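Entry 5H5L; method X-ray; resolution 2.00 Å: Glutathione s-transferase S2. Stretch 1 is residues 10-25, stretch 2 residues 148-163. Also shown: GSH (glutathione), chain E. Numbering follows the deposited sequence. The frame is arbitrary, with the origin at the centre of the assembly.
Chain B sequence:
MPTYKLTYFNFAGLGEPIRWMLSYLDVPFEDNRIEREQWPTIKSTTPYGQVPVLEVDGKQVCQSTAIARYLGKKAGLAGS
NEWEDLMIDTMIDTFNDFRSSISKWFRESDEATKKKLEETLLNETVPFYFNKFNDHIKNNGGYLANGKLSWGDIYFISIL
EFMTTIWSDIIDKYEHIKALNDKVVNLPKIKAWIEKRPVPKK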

ATOM      1  N   ASN B  10       5.425  14.630  16.298  1.00 42.88           N
ATOM      2  CA  ASN B  10       4.445  15.413  17.053  1.00 42.13           C
ATOM      3  C   ASN B  10       3.569  16.214  16.086  1.00 44.36           C
ATOM      4  O   ASN B  10       3.620  17.439  16.007  1.00 41.15           O
ATOM      5  N   PHE B  11       2.819  15.458  15.284  1.00 35.54           N
ATOM      6  CA  PHE B  11       1.647  15.946  14.568  1.00 37.65           C
ATOM      7  C   PHE B  11       0.827  14.739  14.115  1.00 38.11           C
ATOM      8  O   PHE B  11       1.133  13.588  14.448  1.00 32.64           O
ATOM      9  N   ALA B  12      -0.244  15.014  13.371  1.00 33.34           N
ATOM     10  CA  ALA B  12      -1.173  13.973  12.952  1.00 31.63           C
ATOM     11  C   ALA B  12      -0.527  13.054  11.924  1.00 32.54           C
ATOM     12  O   ALA B  12      -0.152  11.929  12.257  1.00 30.41           O
ATOM     13  N   GLY B  13      -0.400  13.530  10.686  1.00 26.60           N
ATOM     14  CA  GLY B  13       0.250  12.786   9.618  1.00 33.62           C
ATOM     15  C   GLY B  13      -0.232  11.352   9.571  1.00 32.00           C
ATOM     16  O   GLY B  13      -1.425  11.066   9.737  1.00 23.08           O
ATOM     17  N   LEU B  14       0.715  10.435   9.362  1.00 28.13           N
ATOM     18  CA  LEU B  14       0.436   9.003   9.318  1.00 24.15           C
ATOM     19  C   LEU B  14       0.313   8.345  10.682  1.00 24.50           C
ATOM     20  O   LEU B  14      -0.071   7.168  10.766  1.00 20.31           O
ATOM     21  N   GLY B  15       0.665   9.029  11.764  1.00 23.72           N
ATOM     22  CA  GLY B  15       0.379   8.453  13.057  1.00 24.19           C
ATOM     23  C   GLY B  15      -1.099   8.475  13.390  1.00 16.62           C
ATOM     24  O   GLY B  15      -1.596   7.594  14.088  1.00 19.15           O
ATOM     25  N   GLU B  16      -1.833   9.473  12.879  1.00 24.92           N
ATOM     26  CA  GLU B  16      -3.198   9.707  13.355  1.00 20.20           C
ATOM     27  C   GLU B  16      -4.151   8.573  13.033  1.00 14.92           C
ATOM     28  O   GLU B  16      -4.960   8.215  13.909  1.00 16.04           O
ATOM     29  N   PRO B  17      -4.107   7.954  11.857  1.00 14.53           N
ATOM     30  CA  PRO B  17      -4.970   6.796  11.646  1.00 14.43           C
ATOM     31  C   PRO B  17      -4.774   5.728  12.693  1.00 18.79           C
ATOM     32  O   PRO B  17      -5.753   5.112  13.130  1.00 16.48           O
ATOM     33  N   ILE B  18      -3.539   5.512  13.154  1.00 15.45           N
ATOM     34  CA  ILE B  18      -3.332   4.491  14.173  1.00 17.10           C
ATOM     35  C   ILE B  18      -3.866   4.967  15.522  1.00 16.14           C
ATOM     36  O   ILE B  18      -4.523   4.212  16.251  1.00 17.88           O
ATOM     37  N   ARG B  19      -3.623   6.236  15.864  1.00 18.89           N
ATOM     38  CA  ARG B  19      -4.193   6.773  17.101  1.00 22.47           C
ATOM     39  C   ARG B  19      -5.716   6.685  17.094  1.00 19.89           C
ATOM     40  O   ARG B  19      -6.333   6.299  18.101  1.00 17.98           O
ATOM     41  N   TRP B  20      -6.352   7.039  15.970  1.00 20.10           N
ATOM     42  CA  TRP B  20      -7.806   6.946  15.919  1.00 20.88           C
ATOM     43  C   TRP B  20      -8.271   5.512  16.055  1.00 19.67           C
ATOM     44  O   TRP B  20      -9.266   5.246  16.728  1.00 20.08           O
ATOM     45  N   MET B  21      -7.596   4.569  15.389  1.00 18.36           N
ATOM     46  CA  MET B  21      -8.013   3.168  15.490  1.00 16.71           C
ATOM     47  C   MET B  21      -7.852   2.647  16.915  1.00 14.92           C
ATOM     48  O   MET B  21      -8.712   1.913  17.425  1.00 15.94           O
ATOM     49  N   LEU B  22      -6.769   3.009  17.567  1.00 15.09           N
ATOM     50  CA  LEU B  22      -6.574   2.552  18.944  1.00 17.60           C
ATOM     51  C   LEU B  22      -7.606   3.194  19.867  1.00 17.41           C
ATOM     52  O   LEU B  22      -8.137   2.533  20.768  1.00 21.87           O
ATOM     53  N   SER B  23      -7.965   4.450  19.587  1.00 25.54           N
ATOM     54  CA  SER B  23      -9.023   5.120  20.349  1.00 22.47           C
ATOM     55  C   SER B  23     -10.355   4.447  20.105  1.00 27.92           C
ATOM     56  O   SER B  23     -11.068   4.093  21.050  1.00 26.60           O
ATOM     57  N   TYR B  24     -10.683   4.192  18.837  1.00 26.62           N
ATOM     58  CA  TYR B  24     -11.904   3.454  18.559  1.00 25.83           C
ATOM     59  C   TYR B  24     -11.911   2.111  19.265  1.00 30.32           C
ATOM     60  O   TYR B  24     -12.963   1.632  19.693  1.00 20.32           O
ATOM     61  N   LEU B  25     -10.757   1.449  19.329  1.00 20.54           N
ATOM     62  CA  LEU B  25     -10.670   0.147  19.998  1.00 24.91           C
ATOM     63  C   LEU B  25     -10.841   0.257  21.510  1.00 25.30           C
ATOM     64  O   LEU B  25     -11.102  -0.755  22.172  1.00 28.71           O
ATOM     65  N   LYS B 148     -20.830   0.206   4.789  1.00 27.76           N
ATOM     66  CA  LYS B 148     -20.701   0.223   6.244  1.00 25.97           C
ATOM     67  C   LYS B 148     -19.325   0.743   6.643  1.00 25.17           C
ATOM     68  O   LYS B 148     -18.370   0.712   5.858  1.00 23.33           O
ATOM     69  N   LEU B 149     -19.254   1.227   7.884  1.00 18.44           N
ATOM     70  CA  LEU B 149     -18.031   1.801   8.435  1.00 23.07           C
ATOM     71  C   LEU B 149     -16.882   0.790   8.396  1.00 22.15           C
ATOM     72  O   LEU B 149     -17.042  -0.369   8.787  1.00 17.76           O
ATOM     73  N   SER B 150     -15.723   1.234   7.929  1.00 20.39           N
ATOM     74  CA  SER B 150     -14.540   0.393   7.911  1.00 18.78           C
ATOM     75  C   SER B 150     -13.335   1.143   8.461  1.00 18.97           C
ATOM     76  O   SER B 150     -13.362   2.362   8.644  1.00 15.74           O
ATOM     77  N   TRP B 151     -12.245   0.383   8.720  1.00 16.68           N
ATOM     78  CA  TRP B 151     -10.969   1.011   9.055  1.00 13.29           C
ATOM     79  C   TRP B 151     -10.528   1.920   7.925  1.00 11.64           C
ATOM     80  O   TRP B 151      -9.840   2.917   8.153  1.00 13.51           O
ATOM     81  N   GLY B 152     -10.938   1.605   6.704  1.00 11.99           N
ATOM     82  CA  GLY B 152     -10.629   2.467   5.595  1.00 11.40           C
ATOM     83  C   GLY B 152     -11.192   3.876   5.758  1.00 13.07           C
ATOM     84  O   GLY B 152     -10.514   4.865   5.459  1.00 11.36           O
ATOM     85  N   ASP B 153     -12.443   3.982   6.202  1.00 14.53           N
ATOM     86  CA  ASP B 153     -13.025   5.308   6.453  1.00 13.80           C
ATOM     87  C   ASP B 153     -12.192   6.091   7.461  1.00 14.06           C
ATOM     88  O   ASP B 153     -11.947   7.294   7.301  1.00 14.06           O
ATOM     89  N   ILE B 154     -11.749   5.424   8.512  1.00 12.90           N
ATOM     90  CA  ILE B 154     -10.989   6.088   9.550  1.00  9.70           C
ATOM     91  C   ILE B 154      -9.625   6.510   9.043  1.00 15.93           C
ATOM     92  O   ILE B 154      -9.172   7.615   9.320  1.00 15.72           O
ATOM     93  N   TYR B 155      -8.967   5.657   8.267  1.00 14.49           N
ATOM     94  CA  TYR B 155      -7.685   6.025   7.685  1.00 13.25           C
ATOM     95  C   TYR B 155      -7.845   7.220   6.751  1.00 13.67           C
ATOM     96  O   TYR B 155      -7.087   8.190   6.823  1.00 16.56           O
ATOM     97  N   PHE B 156      -8.848   7.160   5.881  1.00 13.98           N
ATOM     98  CA  PHE B 156      -9.100   8.195   4.874  1.00 12.64           C
ATOM     99  C   PHE B 156      -9.344   9.561   5.530  1.00 14.99           C
ATOM    100  O   PHE B 156      -8.671  10.558   5.211  1.00 18.73           O
ATOM    101  N   ILE B 157     -10.271   9.612   6.477  1.00 15.38           N
ATOM    102  CA  ILE B 157     -10.665  10.879   7.122  1.00 14.10           C
ATOM    103  C   ILE B 157      -9.557  11.433   8.002  1.00 17.66           C
ATOM    104  O   ILE B 157      -9.304  12.644   8.015  1.00 18.54           O
ATOM    105  N   SER B 158      -8.844  10.570   8.735  1.00 18.25           N
ATOM    106  CA  SER B 158      -7.778  11.090   9.584  1.00 11.85           C
ATOM    107  C   SER B 158      -6.707  11.762   8.748  1.00 19.46           C
ATOM    108  O   SER B 158      -6.182  12.811   9.135  1.00 18.67           O
ATOM    109  N   ILE B 159      -6.388  11.196   7.571  1.00 14.53           N
ATOM    110  CA  ILE B 159      -5.368  11.791   6.725  1.00 15.54           C
ATOM    111  C   ILE B 159      -5.919  13.004   5.972  1.00 26.27           C
ATOM    112  O   ILE B 159      -5.216  14.003   5.810  1.00 24.96           O
ATOM    113  N   LEU B 160      -7.174  12.965   5.518  1.00 20.11           N
ATOM    114  CA  LEU B 160      -7.750  14.152   4.870  1.00 23.59           C
ATOM    115  C   LEU B 160      -7.788  15.350   5.820  1.00 28.11           C
ATOM    116  O   LEU B 160      -7.585  16.496   5.401  1.00 26.71           O
ATOM    117  N   GLU B 161      -8.054  15.101   7.099  1.00 33.90           N
ATOM    118  CA  GLU B 161      -8.031  16.166   8.093  1.00 36.84           C
ATOM    119  C   GLU B 161      -6.683  16.871   8.088  1.00 38.15           C
ATOM    120  O   GLU B 161      -6.606  18.100   8.142  1.00 32.86           O
ATOM    121  N   PHE B 162      -5.608  16.110   7.973  1.00 39.31           N
ATOM    122  CA  PHE B 162      -4.303  16.721   7.850  1.00 40.76           C
ATOM    123  C   PHE B 162      -4.241  17.642   6.642  1.00 40.38           C
ATOM    124  O   PHE B 162      -3.651  18.720   6.707  1.00 42.10           O
ATOM    125  N   MET B 163      -4.823  17.233   5.521  1.00 38.99           N
ATOM    126  CA  MET B 163      -4.810  18.106   4.355  1.00 32.97           C
ATOM    127  C   MET B 163      -5.577  19.391   4.616  1.00 42.15           C
ATOM    128  O   MET B 163      -5.208  20.455   4.115  1.00 46.52           O
TER

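The helix of stretch 1 and the helix that begins at Trp 151 approach to 8.4 Å between axes, with their N-to-C directions 132° apart, and the two stretches bury 796 Å² summed over both sides. No direct hydrogen bond crosses the contact, so the packing rests on apolar surfaces and one water.

Along stretch 2, Leu 149 (chi1 t, chi2 p) comes first; its CB points toward stretch 1, and CD2 lies 4.2 Å from OH of Tyr 24, whose chi1 is t. Ser 150 points away and serves as N-cap: its OG accepts a weak bond from Asp 153 N at 3.4 Å, while Ser 150 N donates to Asp 153 OD2 at 2.7 Å. Trp 151 (chi1 p) sets out sideways and its ring leads away, leaving its CB to meet Met 21 CE at 4.1 Å.

Ile 154 (m, t) points in and has the most covered area on its stretch. Its CG2 reaches Met 21 SD at 3.6 Å and Trp 20 CB at 3.7 Å; Met 21, m at all three chi angles, starts sideways but brings its end nearer. Tyr 155 (chi1 t) also starts sideways, and its CD1 contacts Pro 17 CB at 3.6 Å, where the CA atoms of Pro 17 and Tyr 155 are just 4.9 Å apart.

The Trp 20 side chain (chi1 m) sits as a knob among Ile 154, Ile 157, Ser 158 and Glu 161. Ile 157 (m, m) starts sideways and its end leads away, but its CG2 meets Trp 20 CZ3 at the ring edge, at 4.0 Å. Ser 158 (chi1 p) points toward stretch 1. Its CB lies 3.6 Å from the centroid of the six-membered ring of Trp 20, 11° off the normal, a CH-pi contact over the face. Its OG is 3.4 Å from Pro 17 CD; Pro 17 N has no hydrogen to offer it. Water 1 bridges the backbones, donating to Gly 13 O at 2.8 Å and Ser 158 O at 2.9 Å.

Ile 159 (m, t) turns its end inward: CD1 lies 3.6 Å from Leu 14 CD2 and 4.1 Å from Pro 17 CG. Leu 14 (m, t) also faces glutathione, its CD1 3.6 Å from GSH SG2. Glu 161 (t, t) points in, its OE1 3.5 Å from Trp 20 CZ2 at the ring edge, while Trp 20 NE1 donates to Glu 16 OE2 at 2.8 Å within its own stretch.

Phe 162 (chi1 t) closes the contact. Gly 13 CA sits over one ring face, and Ala 12 CB lies at the edge, 4.1 Å from CD1 of Phe 162. Phe 11 (chi1 p) meets it rim to rim, Phe 11 CD1 to Phe 162 CE1 at 3.4 Å, with planes at 35°.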

ATOM      1  CB  ASN B  10       5.148  16.317  18.067  1.00 44.58           C
ATOM      2  CG  ASN B  10       4.333  16.520  19.351  1.00 51.69           C
ATOM      3  OD1 ASN B  10       3.096  16.484  19.348  1.00 49.84           O
ATOM      4  ND2 ASN B  10       5.035  16.740  20.458  1.00 61.32           N
ATOM      5  CB  PHE B  11       2.031  16.863  13.403  1.00 38.66           C
ATOM      6  CG  PHE B  11       2.964  16.254  12.385  1.00 38.72           C
ATOM      7  CD1 PHE B  11       2.471  15.718  11.207  1.00 36.97           C
ATOM      8  CD2 PHE B  11       4.342  16.295  12.572  1.00 44.88           C
ATOM      9  CE1 PHE B  11       3.329  15.186  10.244  1.00 41.40           C
ATOM     10  CE2 PHE B  11       5.214  15.768  11.614  1.00 45.20           C
ATOM     11  CZ  PHE B  11       4.707  15.212  10.451  1.00 44.21           C
ATOM     12  CB  ALA B  12      -2.451  14.604  12.389  1.00 39.09           C
ATOM     13  CB  LEU B  14       1.541   8.297   8.523  1.00 26.62           C
ATOM     14  CG  LEU B  14       1.499   8.621   7.031  1.00 25.40           C
ATOM     15  CD1 LEU B  14       2.613   7.895   6.262  1.00 28.75           C
ATOM     16  CD2 LEU B  14       0.126   8.239   6.479  1.00 33.87           C
ATOM     17  CB  GLU B  16      -3.723  11.023  12.760  1.00 22.93           C
ATOM     18  CG  GLU B  16      -4.885  11.651  13.533  1.00 21.16           C
ATOM     19  CD  GLU B  16      -4.482  12.142  14.921  1.00 31.56           C
ATOM     20  OE1 GLU B  16      -3.257  12.244  15.164  1.00 26.25           O
ATOM     21  OE2 GLU B  16      -5.383  12.417  15.758  1.00 25.92           O
ATOM     22  CB  PRO B  17      -4.591   6.325  10.237  1.00 18.61           C
ATOM     23  CG  PRO B  17      -3.459   7.089   9.829  1.00 23.81           C
ATOM     24  CD  PRO B  17      -3.353   8.305  10.643  1.00 15.46           C
ATOM     25  CB  ILE B  18      -1.839   4.123  14.241  1.00 18.28           C
ATOM     26  CG1 ILE B  18      -1.368   3.528  12.905  1.00 15.21           C
ATOM     27  CG2 ILE B  18      -1.600   3.111  15.351  1.00 15.92           C
ATOM     28  CD1 ILE B  18       0.112   3.518  12.717  1.00 14.56           C
ATOM     29  CB  ARG B  19      -3.738   8.223  17.304  1.00 15.31           C
ATOM     30  CG  ARG B  19      -2.229   8.423  17.484  1.00 20.41           C
ATOM     31  CD  ARG B  19      -1.832   9.894  17.339  1.00 27.78           C
ATOM     32  NE  ARG B  19      -0.396  10.150  17.430  1.00 21.17           N
ATOM     33  CZ  ARG B  19       0.278  10.966  16.632  1.00 23.37           C
ATOM     34  NH1 ARG B  19      -0.334  11.616  15.646  1.00 24.78           N
ATOM     35  NH2 ARG B  19       1.584  11.125  16.799  1.00 29.93           N
ATOM     36  CB  TRP B  20      -8.380   7.536  14.620  1.00 21.28           C
ATOM     37  CG  TRP B  20      -8.312   9.040  14.523  1.00 20.09           C
ATOM     38  CD1 TRP B  20      -7.524   9.868  15.256  1.00 26.32           C
ATOM     39  CD2 TRP B  20      -9.067   9.890  13.633  1.00 18.84           C
ATOM     40  NE1 TRP B  20      -7.729  11.179  14.880  1.00 24.10           N
ATOM     41  CE2 TRP B  20      -8.667  11.212  13.884  1.00 22.59           C
ATOM     42  CE3 TRP B  20     -10.021   9.654  12.641  1.00 25.20           C
ATOM     43  CZ2 TRP B  20      -9.182  12.286  13.197  1.00 19.37           C
ATOM     44  CZ3 TRP B  20     -10.539  10.732  11.955  1.00 21.09           C
ATOM     45  CH2 TRP B  20     -10.132  12.031  12.252  1.00 17.06           C
ATOM     46  CB  MET B  21      -7.212   2.308  14.511  1.00 20.00           C
ATOM     47  CG  MET B  21      -7.628   2.453  13.039  1.00 17.73           C
ATOM     48  SD  MET B  21      -9.368   2.177  12.760  1.00 17.39           S
ATOM     49  CE  MET B  21      -9.573   0.543  13.343  1.00 19.97           C
ATOM     50  CB  LEU B  22      -5.158   2.876  19.399  1.00 19.10           C
ATOM     51  CG  LEU B  22      -4.032   2.058  18.744  1.00 19.16           C
ATOM     52  CD1 LEU B  22      -2.736   2.677  19.075  1.00 20.54           C
ATOM     53  CD2 LEU B  22      -4.068   0.642  19.262  1.00 18.28           C
ATOM     54  CB  SER B  23      -9.082   6.590  19.966  1.00 23.71           C
ATOM     55  OG  SER B  23      -7.893   7.223  20.359  1.00 21.55           O
ATOM     56  CB  TYR B  24     -12.081   3.235  17.071  1.00 18.17           C
ATOM     57  CG  TYR B  24     -13.406   2.628  16.717  1.00 24.00           C
ATOM     58  CD1 TYR B  24     -14.508   3.424  16.448  1.00 23.79           C
ATOM     59  CD2 TYR B  24     -13.557   1.280  16.607  1.00 17.56           C
ATOM     60  CE1 TYR B  24     -15.721   2.867  16.078  1.00 21.65           C
ATOM     61  CE2 TYR B  24     -14.765   0.717  16.235  1.00 22.67           C
ATOM     62  CZ  TYR B  24     -15.850   1.521  15.987  1.00 22.41           C
ATOM     63  OH  TYR B  24     -17.052   0.947  15.614  1.00 25.95           O
ATOM     64  CB  LEU B  25      -9.314  -0.502  19.724  1.00 22.80           C
ATOM     65  CG  LEU B  25      -9.155  -1.454  18.553  1.00 24.66           C
ATOM     66  CD1 LEU B  25      -7.691  -1.899  18.505  1.00 28.34           C
ATOM     67  CD2 LEU B  25     -10.068  -2.676  18.709  1.00 26.79           C
ATOM     68  CB  LYS B 148     -20.947  -1.169   6.864  1.00 22.28           C
ATOM     69  CG  LYS B 148     -20.028  -2.279   6.370  1.00 20.95           C
ATOM     70  CD  LYS B 148     -20.477  -3.694   6.839  1.00 26.75           C
ATOM     71  CE  LYS B 148     -19.550  -4.769   6.295  1.00 28.78           C
ATOM     72  NZ  LYS B 148     -19.942  -6.196   6.497  1.00 25.02           N
ATOM     73  CB  LEU B 149     -18.260   2.248   9.873  1.00 22.31           C
ATOM     74  CG  LEU B 149     -17.069   2.975  10.520  1.00 18.51           C
ATOM     75  CD1 LEU B 149     -16.931   4.381   9.965  1.00 19.49           C
ATOM     76  CD2 LEU B 149     -17.201   3.036  12.002  1.00 30.68           C
ATOM     77  CB  SER B 150     -14.247  -0.112   6.492  1.00 20.64           C
ATOM     78  OG  SER B 150     -13.748   0.906   5.632  1.00 14.50           O
ATOM     79  CB  TRP B 151      -9.885  -0.066   9.344  1.00 16.49           C
ATOM     80  CG  TRP B 151      -9.496  -0.855   8.127  1.00 12.99           C
ATOM     81  CD1 TRP B 151     -10.054  -2.037   7.699  1.00 13.19           C
ATOM     82  CD2 TRP B 151      -8.484  -0.527   7.178  1.00 11.18           C
ATOM     83  NE1 TRP B 151      -9.446  -2.459   6.558  1.00 12.47           N
ATOM     84  CE2 TRP B 151      -8.480  -1.548   6.215  1.00 13.61           C
ATOM     85  CE3 TRP B 151      -7.581   0.541   7.041  1.00 10.32           C
ATOM     86  CZ2 TRP B 151      -7.620  -1.545   5.141  1.00 11.35           C
ATOM     87  CZ3 TRP B 151      -6.728   0.551   5.972  1.00  9.50           C
ATOM     88  CH2 TRP B 151      -6.752  -0.474   5.020  1.00 10.53           C
ATOM     89  CB  ASP B 153     -14.464   5.158   6.969  1.00 15.99           C
ATOM     90  CG  ASP B 153     -15.369   4.428   5.998  1.00 18.01           C
ATOM     91  OD1 ASP B 153     -15.421   4.834   4.816  1.00 19.74           O
ATOM     92  OD2 ASP B 153     -15.996   3.417   6.403  1.00 20.14           O
ATOM     93  CB  ILE B 154     -10.946   5.148  10.760  1.00 14.34           C
ATOM     94  CG1 ILE B 154     -12.377   5.086  11.341  1.00 23.15           C
ATOM     95  CG2 ILE B 154      -9.979   5.645  11.810  1.00 20.75           C
ATOM     96  CD1 ILE B 154     -12.581   4.035  12.397  1.00 25.02           C
ATOM     97  CB  TYR B 155      -7.133   4.797   6.956  1.00 11.10           C
ATOM     98  CG  TYR B 155      -5.720   4.891   6.456  1.00 13.52           C
ATOM     99  CD1 TYR B 155      -4.666   4.389   7.216  1.00 15.18           C
ATOM    100  CD2 TYR B 155      -5.436   5.417   5.198  1.00 14.18           C
ATOM    101  CE1 TYR B 155      -3.362   4.426   6.748  1.00 16.19           C
ATOM    102  CE2 TYR B 155      -4.138   5.467   4.734  1.00 18.09           C
ATOM    103  CZ  TYR B 155      -3.105   4.962   5.528  1.00 15.74           C
ATOM    104  OH  TYR B 155      -1.818   5.018   5.065  1.00 18.24           O
ATOM    105  CB  PHE B 156     -10.290   7.697   4.049  1.00 11.35           C
ATOM    106  CG  PHE B 156     -10.771   8.604   2.945  1.00 15.57           C
ATOM    107  CD1 PHE B 156      -9.973   8.922   1.864  1.00 19.75           C
ATOM    108  CD2 PHE B 156     -12.085   9.024   2.929  1.00 16.92           C
ATOM    109  CE1 PHE B 156     -10.480   9.726   0.816  1.00 23.21           C
ATOM    110  CE2 PHE B 156     -12.571   9.789   1.896  1.00 17.16           C
ATOM    111  CZ  PHE B 156     -11.779  10.137   0.856  1.00 20.12           C
ATOM    112  CB  ILE B 157     -11.974  10.678   7.921  1.00 16.90           C
ATOM    113  CG1 ILE B 157     -13.133  10.321   7.016  1.00 16.42           C
ATOM    114  CG2 ILE B 157     -12.354  11.961   8.652  1.00 19.04           C
ATOM    115  CD1 ILE B 157     -13.279  11.259   5.827  1.00 19.77           C
ATOM    116  CB  SER B 158      -7.184   9.970  10.448  1.00 20.61           C
ATOM    117  OG  SER B 158      -6.472   9.061   9.635  1.00 19.31           O
ATOM    118  CB  ILE B 159      -4.782  10.709   5.793  1.00 20.76           C
ATOM    119  CG1 ILE B 159      -3.956   9.727   6.657  1.00 21.17           C
ATOM    120  CG2 ILE B 159      -3.930  11.307   4.708  1.00 23.94           C
ATOM    121  CD1 ILE B 159      -3.420   8.534   5.943  1.00 27.09           C
ATOM    122  CB  LEU B 160      -9.156  13.860   4.358  1.00 14.35           C
ATOM    123  CG  LEU B 160      -9.271  12.996   3.116  1.00 23.08           C
ATOM    124  CD1 LEU B 160     -10.696  12.931   2.676  1.00 24.76           C
ATOM    125  CD2 LEU B 160      -8.405  13.499   1.973  1.00 30.97           C
ATOM    126  CB  GLU B 161      -8.354  15.567   9.463  1.00 34.17           C
ATOM    127  CG  GLU B 161      -7.910  16.383  10.648  1.00 42.26           C
ATOM    128  CD  GLU B 161      -8.383  15.763  11.935  1.00 39.33           C
ATOM    129  OE1 GLU B 161      -7.536  15.283  12.716  1.00 40.85           O
ATOM    130  OE2 GLU B 161      -9.613  15.716  12.138  1.00 49.37           O
ATOM    131  CB  PHE B 162      -3.237  15.633   7.761  1.00 51.60           C
ATOM    132  CG  PHE B 162      -1.832  16.154   7.770  1.00 53.24           C
ATOM    133  CD1 PHE B 162      -1.183  16.378   8.968  1.00 52.82           C
ATOM    134  CD2 PHE B 162      -1.156  16.415   6.580  1.00 52.29           C
ATOM    135  CE1 PHE B 162       0.126  16.854   8.989  1.00 56.55           C
ATOM    136  CE2 PHE B 162       0.142  16.890   6.595  1.00 55.70           C
ATOM    137  CZ  PHE B 162       0.785  17.105   7.806  1.00 56.73           C
ATOM    138  CB  MET B 163      -5.426  17.406   3.158  1.00 43.87           C
ATOM    139  CG  MET B 163      -4.608  16.258   2.605  1.00 51.79           C
ATOM    140  SD  MET B 163      -5.430  15.529   1.183  1.00 78.60           S
ATOM    141  CE  MET B 163      -5.726  16.951   0.141  1.00 43.84           C
TER
HETATM  142  N1  GSH E 301       4.517   3.555   3.803  1.00 21.87           N
HETATM  143  CA1 GSH E 301       4.875   4.118   5.099  1.00 21.45           C
HETATM  144  C1  GSH E 301       3.627   4.130   5.998  1.00 17.77           C
HETATM  145  O11 GSH E 301       2.474   4.231   5.465  1.00 19.57           O
HETATM  146  O12 GSH E 301       3.728   4.050   7.259  1.00 15.85           O
HETATM  147  CB1 GSH E 301       5.327   5.593   4.913  1.00 20.78           C
HETATM  148  CG1 GSH E 301       5.925   6.058   6.231  1.00 23.51           C
HETATM  149  CD1 GSH E 301       6.540   7.482   6.043  1.00 33.39           C
HETATM  150  OE1 GSH E 301       6.584   8.004   4.981  1.00 27.73           O
HETATM  151  N2  GSH E 301       7.069   8.164   7.228  1.00 34.88           N
HETATM  152  CA2 GSH E 301       7.626   9.503   7.073  1.00 37.04           C
HETATM  153  C2  GSH E 301       9.011   9.534   7.693  1.00 30.55           C
HETATM  154  O2  GSH E 301       9.314   8.730   8.509  1.00 29.65           O
HETATM  155  CB2 GSH E 301       6.738  10.452   7.848  1.00 35.62           C
HETATM  156  SG2 GSH E 301       5.058  10.398   7.234  1.00 37.23           S
HETATM  157  N3  GSH E 301       9.926  10.594   7.299  1.00 40.18           N
HETATM  158  CA3 GSH E 301      11.247  10.671   7.914  1.00 42.21           C
HETATM  159  C3  GSH E 301      12.299  10.127   6.969  1.00 41.30           C
HETATM  160  O31 GSH E 301      11.981   9.636   5.861  1.00 42.63           O
HETATM  161  O32 GSH E 301      13.486  10.190   7.329  1.00 45.76           O
HETATM  162  O   HOH W   1      -3.312  13.188   9.691  1.00 38.94           O